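Local coordinates for Thiol:disulfide interchange protein DsbA (Neisseria meningitidis serogroup B, PDB 2ZNM) that probably acts as a periplasmic thiol:disulfide oxidoreductase of the DsbA type, built on a thioredoxin fold, at residues A[39-42]-A[43-46]. Numbering follows the deposited sequence.
Sequences HFDP and LLLK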
loop_
_atom_site.group_PDB
_atom_site.type_symbol
_atom_site.label_atom_id
_atom_site.label_comp_id
_atom_site.label_asym_id
_atom_site.label_seq_id
_atom_site.Cartn_x
_atom_site.Cartn_y
_atom_site.Cartn_z
ATOM N N HIS A 39 4.370 9.100 11.177
ATOM C CA HIS A 39 3.131 9.008 10.373
ATOM C C HIS A 39 3.422 8.808 8.879
ATOM O O HIS A 39 2.675 9.280 8.014
ATOM C CB HIS A 39 2.209 10.222 10.579
ATOM C CG HIS A 39 1.952 10.562 12.016
ATOM N ND1 HIS A 39 0.970 9.947 12.764
ATOM C CD2 HIS A 39 2.539 11.461 12.839
ATOM C CE1 HIS A 39 0.971 10.448 13.988
ATOM N NE2 HIS A 39 1.914 11.368 14.060
ATOM N N PHE A 40 4.519 8.124 8.579
ATOM C CA PHE A 40 4.780 7.639 7.227
ATOM C C PHE A 40 5.579 6.350 7.342
ATOM O O PHE A 40 6.341 6.169 8.294
ATOM C CB PHE A 40 5.491 8.694 6.350
ATOM C CG PHE A 40 6.936 8.930 6.719
ATOM C CD1 PHE A 40 7.954 8.179 6.131
ATOM C CD2 PHE A 40 7.279 9.897 7.653
ATOM C CE1 PHE A 40 9.286 8.388 6.482
ATOM C CE2 PHE A 40 8.616 10.119 8.008
ATOM C CZ PHE A 40 9.616 9.363 7.426
ATOM N N ASP A 41 5.376 5.459 6.377
ATOM C CA ASP A 41 6.099 4.193 6.277
ATOM C C ASP A 41 7.583 4.382 5.878
ATOM O O ASP A 41 7.882 4.785 4.757
ATOM C CB ASP A 41 5.377 3.311 5.257
ATOM C CG ASP A 41 5.835 1.886 5.287
ATOM O OD1 ASP A 41 5.001 1.012 5.079
ATOM O OD2 ASP A 41 7.027 1.619 5.495
ATOM N N PRO A 42 8.520 4.098 6.808
ATOM C CA PRO A 42 9.960 4.227 6.482
ATOM C C PRO A 42 10.448 3.255 5.391
ATOM O O PRO A 42 11.447 3.539 4.728
ATOM C CB PRO A 42 10.666 3.944 7.821
ATOM C CG PRO A 42 9.647 3.210 8.661
ATOM C CD PRO A 42 8.290 3.655 8.200
ATOM N N LEU A 43 9.751 2.131 5.199
ATOM C CA LEU A 43 10.107 1.184 4.126
ATOM C C LEU A 43 9.887 1.757 2.722
ATOM O O LEU A 43 10.767 1.649 1.865
ATOM C CB LEU A 43 9.381 -0.162 4.290
ATOM C CG LEU A 43 9.855 -1.267 3.339
ATOM C CD1 LEU A 43 11.235 -1.769 3.742
ATOM C CD2 LEU A 43 8.860 -2.421 3.287
ATOM N N LEU A 44 8.724 2.367 2.494
ATOM C CA LEU A 44 8.409 3.042 1.217
ATOM C C LEU A 44 9.387 4.152 0.855
ATOM O O LEU A 44 9.785 4.286 -0.307
ATOM C CB LEU A 44 6.988 3.623 1.266
ATOM C CG LEU A 44 5.813 2.850 0.660
ATOM C CD1 LEU A 44 6.131 1.388 0.292
ATOM C CD2 LEU A 44 4.579 2.957 1.537
ATOM N N LEU A 45 9.758 4.949 1.855
ATOM C CA LEU A 45 10.749 6.010 1.703
ATOM C C LEU A 45 12.148 5.474 1.316
ATOM O O LEU A 45 12.801 6.001 0.400
ATOM C CB LEU A 45 10.789 6.857 2.986
ATOM C CG LEU A 45 11.447 8.248 3.089
ATOM C CD1 LEU A 45 12.672 8.222 3.957
ATOM C CD2 LEU A 45 11.744 8.920 1.771
ATOM N N LYS A 46 12.595 4.425 2.004
ATOM C CA LYS A 46 13.881 3.808 1.735
ATOM C C LYS A 46 13.923 3.145 0.352
ATOM O O LYS A 46 14.900 3.278 -0.376
ATOM C CB LYS A 46 14.165 2.765 2.802
ATOM C CG LYS A 46 15.551 2.826 3.386
ATOM C CD LYS A 46 16.587 2.183 2.500
ATOM C CE LYS A 46 17.980 2.611 2.950
ATOM N NZ LYS A 46 18.348 2.051 4.281
#
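Asp41 is the N-cap of helix 42-50: its OD2 accepts from the backbone N of Leu43 at 2.8 Å, met nearly along the C-O axis although the N-H...O angle is only 134°. With CG opposite the backbone N (chi1 -167°), the Asp41 side chain swings forward beside that of Leu43, pointing the same way, and OD2 also lies 3.2 Å from Leu43 CB. The Leu44 side chain crosses that of Asp41 at about a right angle, its CD2 methyl 3.8 Å from Asp41 CB. The backbone of Asp41 contributes too, its O receiving a long, weak bond from Leu45 N (3.5 Å), and one residue on, Pro42 O takes Lys46 N at 3.1 Å, a firmer first-turn helical bond. Proline, with no N-H to offer, suits this N1 position, the first after the cap. Phe40 reaches forward along the helix start to Leu45: chi1 of 72° places CG between the backbone N and the carbonyl carbon, and CE1 meets Leu45 CG obliquely at 4.0 Å, an apolar touch at the protein surface. Buried Leu43 packs against Phe168 and Val172 of helix 167-185. Asp41 OD1 lies close to Glu28 OE2 of strand 24-30, two like charges near each other, and Leu43 and Leu44 also touch Glu28. The turn thus joins the loop that follows this strand, carrying the Cys34 to Cys37 motif, to helix 42-50.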